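Local atomic coordinates of ThiJ/pfpI family protein (Bacillus anthracis, PDB entry 3EFE), a protein that is of uncharacterised function but belongs to the DJ-1/PfpI family, whose relatives include chaperones, proteases and other hydrolases. Residues T5-L10 and T71-D76; S17-G22 and T54-L59; I44-N49 and I65-C70; D125-T130 and A159-A164. One frame throughout, in Å; residues are numbered along the deposited sequence.

How the contacts relate
Contacts 1, 3 and 4 reach the same mainly parallel sheet, while contact 2 lies beyond it, at the subunit interface. Contact 1 joins the lead-in to strand 8-11 to the turn before strand 77-80. Contact 3 pairs strand 43-47, a neighbour of 8-11, with strand 65-66, outermost within this chain. Phe9 of contact 1 packs on Ile44 and Val46 of contact 3. Contacts 2 and 4 are buried, and contacts 1 and 3 partly so. Contact 2 centres on a carboxylate, contact 3 on backbone bonds and aliphatic groups, contact 4 on a threonine hydroxyl. Contact 1 mixes a water-bridged aspartate with a ring. Leu10 of contact 1 touches Tyr21 of contact 2.

Contact 1: T5-L10 and T71-D76; sequences TKKAFL and TLESKD
The lead-in to strand 8-11 meets a type II beta turn, Glu73 to Asp76, with Thr5 and Lys7 set against Lys75 and Asp76. Thr5 OG1 donates to Lys75 O at 3.0 Å. The hydroxyl lies in the carbonyl plane, at a C=O...donor angle of 156°. It stands beside its own backbone N, anti to the carbonyl carbon (chi1 -59°). Thr5 CA also offers a CA-H...O contact to Lys75 O at 3.3 Å. The turn is closed by Asp76 N bonding to Glu73 O.

Asp76 OD1 has two donors. Lys7 N makes a weak bond to Asp76 OD1 at 3.4 Å. Water 1 donates to Asp76 OD1 at 3.2 Å and accepts from Lys6 N at 2.9 Å. Lys7 CB and CG run alongside Asp76 OD1. Lys7 NZ is 4.4 Å from Glu73 OE1, too far for a salt bridge, though the opposite charges may still attract.

The turn leads into strand 77-80, which runs parallel to 8-11 next to it in the sheet of this alpha/beta fold. Lys7 and Phe9 already share backbone bonds with Leu77.

Further in, Phe9 meets Leu72. Leu72 CD1 reaches Phe9 CD2 at 3.3 Å, a tight approach in which the two side chains cross obliquely. A polar atom meets the same ring: Asp76 OD2 lies at the edge of Phe9, in its plane, 3.9 Å from Phe9 CE2. Phe9 also packs on Ile44 and Val46 of strand 43-47, and Leu72 touches Arg97 and Ala101 of helix 92-104.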
loop_
_atom_site.group_PDB
_atom_site.type_symbol
_atom_site.label_atom_id
_atom_site.label_comp_id
_atom_site.label_asym_id
_atom_site.label_seq_id
_atom_site.Cartn_x
_atom_site.Cartn_y
_atom_site.Cartn_z
ATOM N N THR D 5 -0.499 19.707 12.905
ATOM C CA THR D 5 0.472 19.371 11.823
ATOM C C THR D 5 0.170 20.070 10.504
ATOM O O THR D 5 -0.963 20.015 10.017
ATOM C CB THR D 5 0.480 17.839 11.578
ATOM O OG1 THR D 5 0.853 17.183 12.802
ATOM C CG2 THR D 5 1.394 17.419 10.382
ATOM N N LYS D 6 1.195 20.694 9.922
ATOM C CA LYS D 6 1.022 21.543 8.738
ATOM C C LYS D 6 1.604 20.915 7.473
ATOM O O LYS D 6 1.038 21.096 6.397
ATOM C CB LYS D 6 1.580 22.955 8.986
ATOM C CG LYS D 6 0.691 23.752 9.946
ATOM C CD LYS D 6 0.980 25.277 9.996
ATOM C CE LYS D 6 -0.296 26.094 10.279
ATOM N NZ LYS D 6 -0.860 26.715 8.990
ATOM N N LYS D 7 2.695 20.156 7.572
ATOM C CA LYS D 7 3.218 19.430 6.392
ATOM C C LYS D 7 3.430 17.953 6.688
ATOM O O LYS D 7 3.553 17.577 7.822
ATOM C CB LYS D 7 4.490 20.091 5.884
ATOM C CG LYS D 7 4.310 21.613 5.862
ATOM C CD LYS D 7 5.195 22.301 4.866
ATOM C CE LYS D 7 4.809 23.776 4.761
ATOM N NZ LYS D 7 4.969 24.509 6.092
ATOM N N ALA D 8 3.364 17.131 5.656
ATOM C CA ALA D 8 3.616 15.720 5.739
ATOM C C ALA D 8 4.611 15.411 4.656
ATOM O O ALA D 8 4.425 15.765 3.537
ATOM C CB ALA D 8 2.354 14.895 5.581
ATOM N N PHE D 9 5.715 14.816 5.067
ATOM C CA PHE D 9 6.792 14.382 4.158
ATOM C C PHE D 9 6.867 12.884 4.079
ATOM O O PHE D 9 6.777 12.219 5.093
ATOM C CB PHE D 9 8.130 14.925 4.639
ATOM C CG PHE D 9 8.197 16.427 4.595
ATOM C CD1 PHE D 9 8.293 17.089 3.378
ATOM C CD2 PHE D 9 8.148 17.154 5.743
ATOM C CE1 PHE D 9 8.371 18.427 3.305
ATOM C CE2 PHE D 9 8.199 18.574 5.693
ATOM C CZ PHE D 9 8.311 19.187 4.431
ATOM N N LEU D 10 7.005 12.344 2.866
ATOM C CA LEU D 10 7.364 10.947 2.737
ATOM C C LEU D 10 8.730 10.880 2.106
ATOM O O LEU D 10 8.941 11.249 0.942
ATOM C CB LEU D 10 6.326 10.221 1.881
ATOM C CG LEU D 10 6.611 8.754 1.543
ATOM C CD1 LEU D 10 6.402 7.837 2.785
ATOM C CD2 LEU D 10 5.871 8.319 0.263
ATOM N N THR D 71 12.476 21.489 4.963
ATOM C CA THR D 71 12.605 21.994 6.335
ATOM C C THR D 71 11.674 21.196 7.228
ATOM O O THR D 71 10.499 21.046 6.912
ATOM C CB THR D 71 12.206 23.504 6.436
ATOM O OG1 THR D 71 12.935 24.234 5.446
ATOM C CG2 THR D 71 12.505 24.116 7.848
ATOM N N LEU D 72 12.217 20.663 8.325
ATOM C CA LEU D 72 11.432 19.884 9.275
ATOM C C LEU D 72 11.231 20.761 10.487
ATOM O O LEU D 72 12.166 21.354 10.987
ATOM C CB LEU D 72 12.129 18.543 9.635
ATOM C CG LEU D 72 11.960 17.259 8.777
ATOM C CD1 LEU D 72 10.743 17.276 7.769
ATOM C CD2 LEU D 72 13.262 16.883 8.064
ATOM N N GLU D 73 9.993 20.849 10.950
ATOM C CA GLU D 73 9.572 21.860 11.919
ATOM C C GLU D 73 8.716 21.178 12.963
ATOM O O GLU D 73 8.258 20.053 12.742
ATOM C CB GLU D 73 8.769 22.982 11.240
ATOM C CG GLU D 73 9.610 24.139 10.656
ATOM C CD GLU D 73 8.841 24.956 9.560
ATOM O OE1 GLU D 73 7.575 25.008 9.590
ATOM O OE2 GLU D 73 9.503 25.534 8.647
ATOM N N SER D 74 8.512 21.855 14.101
ATOM C CA SER D 74 7.835 21.233 15.211
ATOM C C SER D 74 6.523 20.847 14.605
ATOM O O SER D 74 5.949 21.590 13.803
ATOM C CB SER D 74 7.645 22.194 16.403
ATOM O OG SER D 74 7.434 21.486 17.659
ATOM N N LYS D 75 6.070 19.659 14.951
ATOM C CA LYS D 75 4.801 19.111 14.466
ATOM C C LYS D 75 4.629 18.834 12.941
ATOM O O LYS D 75 3.512 18.449 12.543
ATOM C CB LYS D 75 3.652 19.951 14.936
ATOM C CG LYS D 75 3.713 20.430 16.372
ATOM C CD LYS D 75 4.155 19.405 17.429
ATOM C CE LYS D 75 4.217 20.074 18.874
ATOM N NZ LYS D 75 4.893 21.467 18.939
ATOM N N ASP D 76 5.683 18.976 12.103
ATOM C CA ASP D 76 5.610 18.466 10.720
ATOM C C ASP D 76 5.505 16.958 10.873
ATOM O O ASP D 76 5.704 16.434 11.957
ATOM C CB ASP D 76 6.829 18.881 9.861
ATOM C CG ASP D 76 6.717 20.358 9.283
ATOM O OD1 ASP D 76 5.572 20.875 9.292
ATOM O OD2 ASP D 76 7.735 20.966 8.799
HETATM O O HOH W 1 3.474 21.510 11.594
#

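Contact 2: S17-G22 and T54-L59; sequences SDWEYG and TTMGGL
Asp18 grips the loop 54-59 with both carboxylate oxygens. Thr55 OG1 donates to Asp18 OD1 at 2.7 Å, on the syn lone pair. Gly57 N bonds to Asp18 OD2 at 2.8 Å, also from the syn side but tilted out of the carboxylate plane. The Asp18 and Thr55 side chains cross at about a right angle.

Thr55 OG1 sits between its backbone N and carbonyl carbon (chi1 68°), and from there it serves its own loop too. It accepts from Leu59 N at 3.0 Å, nearly straight at 161°, and weakly from Gly57 N. Leu59 CD1 closes in on Asp18 OD1 at 3.4 Å. This buried carboxylate is thus held by donors at both oxygens, which probably keeps it ionised.

The other parts are looser. Met56 is partly exposed, and its chain stretches out toward Trp19. Its SD lies 3.7 Å from Trp19 CZ3, a Met-aromatic contact at the ring edge, 88° off the ring normal. One face of Trp19 carries Ser17 CB and Glu20 CG near the rim, and its NE1 bonds to Gly166 O. Tyr21 OH only brushes Thr55 CG2, at 3.7 Å. The second subunit covers this region: its Tyr23 ring meets Trp19, and its Leu10 packs on Leu59.

Thr55 N also bonds to Leu59 O, and a type I turn runs from Thr55 to Gly58. The arrangement is that of a beta-hairpin loop, between strands 53-54 and 60-61, docked by an aspartate onto helix 18-30 at the dimer interface.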
loop_
_atom_site.group_PDB
_atom_site.type_symbol
_atom_site.label_atom_id
_atom_site.label_comp_id
_atom_site.label_asym_id
_atom_site.label_seq_id
_atom_site.Cartn_x
_atom_site.Cartn_y
_atom_site.Cartn_z
ATOM N N SER D 17 9.342 0.001 0.272
ATOM C CA SER D 17 8.263 -1.008 0.380
ATOM C C SER D 17 6.831 -0.400 0.288
ATOM O O SER D 17 6.404 0.232 1.214
ATOM C CB SER D 17 8.456 -1.721 1.711
ATOM O OG SER D 17 9.735 -2.369 1.733
ATOM N N ASP D 18 6.123 -0.671 -0.808
ATOM C CA ASP D 18 4.845 -0.055 -1.180
ATOM C C ASP D 18 3.705 -0.286 -0.218
ATOM O O ASP D 18 2.847 0.601 -0.027
ATOM C CB ASP D 18 4.360 -0.578 -2.550
ATOM C CG ASP D 18 5.400 -0.348 -3.678
ATOM O OD1 ASP D 18 5.145 0.411 -4.624
ATOM O OD2 ASP D 18 6.469 -0.933 -3.589
ATOM N N TRP D 19 3.690 -1.457 0.403
ATOM C CA TRP D 19 2.558 -1.819 1.216
ATOM C C TRP D 19 2.626 -1.078 2.534
ATOM O O TRP D 19 1.651 -1.036 3.243
ATOM C CB TRP D 19 2.450 -3.318 1.385
ATOM C CG TRP D 19 3.429 -3.859 2.255
ATOM C CD1 TRP D 19 3.305 -4.043 3.587
ATOM C CD2 TRP D 19 4.739 -4.268 1.904
ATOM N NE1 TRP D 19 4.416 -4.535 4.076
ATOM C CE2 TRP D 19 5.345 -4.672 3.079
ATOM C CE3 TRP D 19 5.485 -4.256 0.705
ATOM C CZ2 TRP D 19 6.654 -5.138 3.128
ATOM C CZ3 TRP D 19 6.755 -4.737 0.734
ATOM C CH2 TRP D 19 7.350 -5.153 1.948
ATOM N N GLU D 20 3.756 -0.430 2.828
ATOM C CA GLU D 20 4.031 -0.007 4.214
ATOM C C GLU D 20 3.477 1.418 4.473
ATOM O O GLU D 20 3.077 1.739 5.597
ATOM C CB GLU D 20 5.500 -0.158 4.560
ATOM C CG GLU D 20 5.848 -1.598 4.799
ATOM C CD GLU D 20 7.239 -1.854 5.080
ATOM O OE1 GLU D 20 8.045 -0.889 5.163
ATOM O OE2 GLU D 20 7.539 -3.070 5.270
ATOM N N TYR D 21 3.386 2.220 3.430
ATOM C CA TYR D 21 2.956 3.650 3.535
ATOM C C TYR D 21 1.645 3.943 2.853
ATOM O O TYR D 21 1.147 5.008 3.050
ATOM C CB TYR D 21 4.038 4.678 3.067
ATOM C CG TYR D 21 4.483 4.369 1.712
ATOM C CD1 TYR D 21 3.694 4.692 0.614
ATOM C CD2 TYR D 21 5.634 3.580 1.496
ATOM C CE1 TYR D 21 4.068 4.291 -0.649
ATOM C CE2 TYR D 21 5.993 3.218 0.243
ATOM C CZ TYR D 21 5.238 3.579 -0.810
ATOM O OH TYR D 21 5.592 3.202 -2.046
ATOM N N GLY D 22 1.044 2.985 2.156
ATOM C CA GLY D 22 -0.092 3.244 1.278
ATOM C C GLY D 22 -1.383 3.764 1.906
ATOM O O GLY D 22 -1.979 4.683 1.405
ATOM N N THR D 54 12.614 4.058 -7.790
ATOM C CA THR D 54 11.785 2.930 -8.206
ATOM C C THR D 54 11.394 2.156 -6.895
ATOM O O THR D 54 12.265 1.761 -6.092
ATOM C CB THR D 54 12.591 2.011 -9.130
ATOM O OG1 THR D 54 13.054 2.755 -10.264
ATOM C CG2 THR D 54 11.719 0.823 -9.636
ATOM N N THR D 55 10.112 1.991 -6.638
ATOM C CA THR D 55 9.708 1.284 -5.410
ATOM C C THR D 55 10.075 -0.171 -5.526
ATOM O O THR D 55 10.409 -0.586 -6.583
ATOM C CB THR D 55 8.188 1.481 -5.066
ATOM O OG1 THR D 55 7.390 0.836 -6.038
ATOM C CG2 THR D 55 7.818 2.985 -4.998
ATOM N N MET D 56 10.067 -0.940 -4.429
ATOM C CA MET D 56 10.085 -2.416 -4.503
ATOM C C MET D 56 9.069 -2.997 -5.445
ATOM O O MET D 56 9.344 -4.017 -6.042
ATOM C CB MET D 56 9.912 -3.059 -3.096
ATOM C CG MET D 56 10.145 -4.628 -3.003
ATOM S SD MET D 56 9.777 -5.185 -1.360
ATOM C CE MET D 56 9.767 -6.912 -1.614
ATOM N N GLY D 57 7.884 -2.380 -5.562
ATOM C CA GLY D 57 6.877 -2.802 -6.467
ATOM C C GLY D 57 7.126 -2.332 -7.895
ATOM O O GLY D 57 6.434 -2.734 -8.810
ATOM N N GLY D 58 8.132 -1.504 -8.122
ATOM C CA GLY D 58 8.536 -1.160 -9.488
ATOM C C GLY D 58 7.986 0.144 -9.966
ATOM O O GLY D 58 8.050 0.433 -11.135
ATOM N N LEU D 59 7.419 0.962 -9.071
ATOM C CA LEU D 59 6.826 2.213 -9.491
ATOM C C LEU D 59 7.897 3.281 -9.589
ATOM O O LEU D 59 8.585 3.493 -8.648
ATOM C CB LEU D 59 5.764 2.616 -8.504
ATOM C CG LEU D 59 4.593 1.681 -8.181
ATOM C CD1 LEU D 59 3.813 2.430 -7.058
ATOM C CD2 LEU D 59 3.729 1.360 -9.445
#

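Contact 3: I44-N49 and I65-C70; sequences ITVGAN and ISLDEC
Val46 and Ile65 form the apolar centre, on the same face of the sheet. Val46 CB meets Ile65 CG1 at 3.9 Å. Ile65 CG1 lies between its own backbone N and carbonyl carbon (chi1 75°). Ile65 CD1 goes on to touch Ile44 CG2 at 4.0 Å. Further along, Val46 CG2 packs against Leu67 CA at 3.9 Å. Phe9 of strand 8-11 lies against Ile65, and Leu67 turns to Pro93 and Ile94 of helix 92-104.

Around this centre runs a short parallel pairing. Ile65 N bonds to Thr45 O at 3.2 Å, and Gly47 N to Ile65 O at 3.0 Å. Both bonds are nearly straight. The third, Leu67 N to Gly47 O, is weak, bent to 119° where the pairing ends and a type I turn begins at Leu67. Val46 CA adds a CA-H...O contact to Ile65 O. Ser66 CB rests on Asn49 CA.

At the polar edge, Asn49 OD1 bonds to Glu51 N. Ser66 N donates to Glu69 OE1 at 2.8 Å, from above the carboxylate plane.

Strand 65-66 is the outermost strand, within this chain, at this end of the sheet. A hairpin, not a helix, links it to 43-47. Ser66 N is the N-H that does not bond to 43-47. Glu69 OE1 takes it up, so a side chain and not a further strand satisfies it.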
loop_
_atom_site.group_PDB
_atom_site.type_symbol
_atom_site.label_atom_id
_atom_site.label_comp_id
_atom_site.label_asym_id
_atom_site.label_seq_id
_atom_site.Cartn_x
_atom_site.Cartn_y
_atom_site.Cartn_z
ATOM N N ILE D 44 4.191 15.650 0.695
ATOM C CA ILE D 44 5.346 16.014 -0.169
ATOM C C ILE D 44 6.398 14.912 -0.180
ATOM O O ILE D 44 6.981 14.550 0.863
ATOM C CB ILE D 44 6.016 17.346 0.265
ATOM C CG1 ILE D 44 4.953 18.439 0.450
ATOM C CG2 ILE D 44 7.069 17.796 -0.816
ATOM C CD1 ILE D 44 5.257 19.421 1.596
ATOM N N THR D 45 6.658 14.342 -1.332
ATOM C CA THR D 45 7.692 13.312 -1.394
ATOM C C THR D 45 9.103 13.975 -1.359
ATOM O O THR D 45 9.343 14.939 -2.077
ATOM C CB THR D 45 7.514 12.311 -2.583
ATOM O OG1 THR D 45 7.648 12.972 -3.813
ATOM C CG2 THR D 45 6.167 11.625 -2.542
ATOM N N VAL D 46 9.990 13.492 -0.475
ATOM C CA VAL D 46 11.362 14.016 -0.410
ATOM C C VAL D 46 12.410 12.933 -0.657
ATOM O O VAL D 46 12.367 11.894 -0.083
ATOM C CB VAL D 46 11.703 14.849 0.852
ATOM C CG1 VAL D 46 10.754 14.665 2.015
ATOM C CG2 VAL D 46 13.125 14.569 1.264
ATOM N N GLY D 47 13.300 13.180 -1.607
ATOM C CA GLY D 47 14.301 12.226 -2.048
ATOM C C GLY D 47 15.598 12.642 -1.440
ATOM O O GLY D 47 15.697 13.790 -0.921
ATOM N N ALA D 48 16.584 11.733 -1.469
ATOM C CA ALA D 48 17.974 12.096 -1.086
ATOM C C ALA D 48 18.446 13.182 -2.042
ATOM O O ALA D 48 19.218 14.037 -1.648
ATOM C CB ALA D 48 18.952 10.883 -1.114
ATOM N N ASN D 49 17.958 13.111 -3.284
ATOM C CA ASN D 49 18.157 14.069 -4.322
ATOM C C ASN D 49 16.952 13.945 -5.297
ATOM O O ASN D 49 16.058 13.151 -5.061
ATOM C CB ASN D 49 19.417 13.722 -5.051
ATOM C CG ASN D 49 19.309 12.379 -5.751
ATOM O OD1 ASN D 49 18.238 11.972 -6.240
ATOM N ND2 ASN D 49 20.425 11.678 -5.812
ATOM N N ILE D 65 10.733 17.202 -3.857
ATOM C CA ILE D 65 11.854 17.977 -3.478
ATOM C C ILE D 65 13.003 17.061 -3.016
ATOM O O ILE D 65 12.837 15.840 -2.848
ATOM C CB ILE D 65 11.472 18.989 -2.340
ATOM C CG1 ILE D 65 11.310 18.278 -0.957
ATOM C CG2 ILE D 65 10.243 19.847 -2.755
ATOM C CD1 ILE D 65 10.687 19.147 0.164
ATOM N N SER D 66 14.165 17.670 -2.811
ATOM C CA SER D 66 15.366 16.978 -2.413
ATOM C C SER D 66 15.544 17.243 -0.959
ATOM O O SER D 66 14.970 18.152 -0.459
ATOM C CB SER D 66 16.585 17.441 -3.264
ATOM O OG SER D 66 17.283 18.545 -2.688
ATOM N N LEU D 67 16.293 16.413 -0.250
ATOM C CA LEU D 67 16.444 16.623 1.192
ATOM C C LEU D 67 16.869 18.051 1.520
ATOM O O LEU D 67 16.360 18.640 2.456
ATOM C CB LEU D 67 17.433 15.625 1.780
ATOM C CG LEU D 67 17.637 15.664 3.305
ATOM C CD1 LEU D 67 16.305 15.677 4.077
ATOM C CD2 LEU D 67 18.566 14.486 3.756
ATOM N N ASP D 68 17.796 18.618 0.754
ATOM C CA ASP D 68 18.220 20.025 0.926
ATOM C C ASP D 68 17.085 21.028 0.999
ATOM O O ASP D 68 17.033 21.832 1.912
ATOM C CB ASP D 68 19.058 20.466 -0.253
ATOM C CG ASP D 68 20.511 20.204 -0.063
ATOM O OD1 ASP D 68 20.905 19.886 1.103
ATOM O OD2 ASP D 68 21.250 20.324 -1.096
ATOM N N GLU D 69 16.207 20.972 0.002
ATOM C CA GLU D 69 15.020 21.829 -0.126
ATOM C C GLU D 69 13.991 21.692 1.004
ATOM O O GLU D 69 13.041 22.405 1.021
ATOM C CB GLU D 69 14.339 21.516 -1.465
ATOM C CG GLU D 69 15.042 22.105 -2.707
ATOM C CD GLU D 69 14.865 21.261 -4.005
ATOM O OE1 GLU D 69 14.155 20.239 -3.991
ATOM O OE2 GLU D 69 15.449 21.621 -5.060
ATOM N N CYS D 70 14.202 20.797 1.965
ATOM C CA CYS D 70 13.171 20.421 2.926
ATOM C C CYS D 70 13.485 20.965 4.278
ATOM O O CYS D 70 14.616 20.862 4.712
ATOM C CB CYS D 70 13.121 18.880 3.023
ATOM S SG CYS D 70 12.203 18.230 4.454
#

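Contact 4: D125-T130 and A159-A164; sequences DTRKHT and ANLVTA
The aliphatic part of Arg127 lies against Leu161. Leu161 CD2 touches Arg127 CD at 3.9 Å and Arg127 CB at 4.1 Å. Arg127 NH1 lies 3.8 Å from Asn160 OD1. The guanidinium and amide planes stand 64° apart, so the two groups are not stacked. Asn160 ND2 bonds to Thr106 O and Leu102 O.

At the other end Thr163 points its hydroxyl at the loop. OG1 lies between its backbone N and carbonyl carbon (chi1 48°). There Thr163 OG1 accepts from Thr130 N at 3.1 Å, in a bond close to straight (164°). His129 CA also lies close, 3.3 Å from Thr163 OG1. Water 2 is a further partner, 2.7 Å from Thr163 OG1, and it also reaches Lys128 O. The loop runs beside the strand in nearly the same direction. The direct hydrogen bond between the two segments goes from a backbone N-H, that of Thr130, to a side-chain oxygen, that of Thr163.

Thr130 CG2 packs on Ala164 CA at 3.7 Å, while Thr130 OG1 bonds to Glu151 O and His129 NE2 to Gly146 O.

Strand 161-164 is flanked by 107-111, parallel to it, and by 155-158, antiparallel. Helix 113-119 lies over Leu161 and Thr163 through Leu118 and Thr115, and the loop continues toward helix 134-140.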
loop_
_atom_site.group_PDB
_atom_site.type_symbol
_atom_site.label_atom_id
_atom_site.label_comp_id
_atom_site.label_asym_id
_atom_site.label_seq_id
_atom_site.Cartn_x
_atom_site.Cartn_y
_atom_site.Cartn_z
ATOM N N ASP D 125 17.220 4.609 21.910
ATOM C CA ASP D 125 17.899 4.191 23.132
ATOM C C ASP D 125 17.079 4.535 24.311
ATOM O O ASP D 125 17.157 3.803 25.277
ATOM C CB ASP D 125 19.282 4.844 23.272
ATOM C CG ASP D 125 20.328 4.156 22.434
ATOM O OD1 ASP D 125 19.944 3.209 21.724
ATOM O OD2 ASP D 125 21.519 4.552 22.465
ATOM N N THR D 126 16.276 5.620 24.239
ATOM C CA THR D 126 15.453 6.016 25.381
ATOM C C THR D 126 14.015 6.387 24.984
ATOM O O THR D 126 13.327 7.128 25.712
ATOM C CB THR D 126 16.145 7.124 26.241
ATOM O OG1 THR D 126 16.828 8.058 25.385
ATOM C CG2 THR D 126 17.192 6.486 27.242
ATOM N N ARG D 127 13.547 5.840 23.853
ATOM C CA ARG D 127 12.120 5.956 23.486
ATOM C C ARG D 127 11.473 4.570 23.372
ATOM O O ARG D 127 12.146 3.628 22.953
ATOM C CB ARG D 127 12.002 6.703 22.173
ATOM C CG ARG D 127 12.644 8.027 22.193
ATOM C CD ARG D 127 12.667 8.617 20.831
ATOM N NE ARG D 127 12.367 10.043 20.888
ATOM C CZ ARG D 127 13.247 11.013 20.635
ATOM N NH1 ARG D 127 12.820 12.284 20.774
ATOM N NH2 ARG D 127 14.522 10.732 20.245
ATOM N N LYS D 128 10.200 4.434 23.754
ATOM C CA LYS D 128 9.475 3.186 23.498
ATOM C C LYS D 128 9.425 2.982 21.975
ATOM O O LYS D 128 9.281 3.922 21.192
ATOM C CB LYS D 128 8.044 3.189 24.039
ATOM C CG LYS D 128 7.850 3.510 25.560
ATOM C CD LYS D 128 6.597 4.451 25.931
ATOM C CE LYS D 128 5.275 4.311 25.070
ATOM N NZ LYS D 128 4.677 2.917 24.997
ATOM N N HIS D 129 9.586 1.741 21.544
ATOM C CA HIS D 129 9.641 1.453 20.127
ATOM C C HIS D 129 9.448 -0.023 19.899
ATOM O O HIS D 129 9.577 -0.851 20.814
ATOM C CB HIS D 129 10.964 1.879 19.563
ATOM C CG HIS D 129 12.128 1.198 20.211
ATOM N ND1 HIS D 129 12.672 0.024 19.725
ATOM C CD2 HIS D 129 12.826 1.507 21.327
ATOM C CE1 HIS D 129 13.671 -0.335 20.507
ATOM N NE2 HIS D 129 13.784 0.543 21.485
ATOM N N THR D 130 9.112 -0.341 18.663
ATOM C CA THR D 130 9.163 -1.697 18.177
ATOM C C THR D 130 9.989 -1.774 16.860
ATOM O O THR D 130 10.572 -0.799 16.395
ATOM C CB THR D 130 7.753 -2.252 18.098
ATOM O OG1 THR D 130 7.815 -3.667 18.073
ATOM C CG2 THR D 130 6.958 -1.711 16.890
ATOM N N ALA D 159 5.627 10.033 22.474
ATOM C CA ALA D 159 5.819 11.452 22.217
ATOM C C ALA D 159 5.727 11.521 20.683
ATOM O O ALA D 159 4.751 11.021 20.142
ATOM C CB ALA D 159 7.187 11.989 22.790
ATOM N N ASN D 160 6.753 12.056 20.008
ATOM C CA ASN D 160 6.672 12.426 18.590
ATOM C C ASN D 160 7.368 11.403 17.674
ATOM O O ASN D 160 7.866 11.760 16.599
ATOM C CB ASN D 160 7.296 13.820 18.381
ATOM C CG ASN D 160 8.812 13.847 18.677
ATOM O OD1 ASN D 160 9.269 13.310 19.705
ATOM N ND2 ASN D 160 9.588 14.461 17.775
ATOM N N LEU D 161 7.432 10.146 18.136
ATOM C CA LEU D 161 7.971 9.042 17.350
ATOM C C LEU D 161 6.948 7.904 17.285
ATOM O O LEU D 161 6.397 7.478 18.304
ATOM C CB LEU D 161 9.263 8.521 17.962
ATOM C CG LEU D 161 9.851 7.263 17.302
ATOM C CD1 LEU D 161 10.685 7.620 16.045
ATOM C CD2 LEU D 161 10.666 6.487 18.321
ATOM N N VAL D 162 6.691 7.422 16.073
ATOM C CA VAL D 162 5.919 6.195 15.880
ATOM C C VAL D 162 6.829 5.205 15.121
ATOM O O VAL D 162 7.436 5.548 14.117
ATOM C CB VAL D 162 4.552 6.470 15.125
ATOM C CG1 VAL D 162 3.788 5.208 14.959
ATOM C CG2 VAL D 162 3.715 7.499 15.895
ATOM N N THR D 163 6.958 3.999 15.658
ATOM C CA THR D 163 7.660 2.875 14.988
ATOM C C THR D 163 6.678 1.691 14.802
ATOM O O THR D 163 5.701 1.520 15.549
ATOM C CB THR D 163 8.850 2.409 15.771
ATOM O OG1 THR D 163 8.441 2.254 17.126
ATOM C CG2 THR D 163 10.010 3.386 15.639
ATOM N N ALA D 164 6.947 0.874 13.811
ATOM C CA ALA D 164 6.085 -0.268 13.582
ATOM C C ALA D 164 6.838 -1.351 12.848
ATOM O O ALA D 164 7.785 -1.094 12.119
ATOM C CB ALA D 164 4.834 0.152 12.746
HETATM O O HOH W 2 7.935 4.407 18.743
#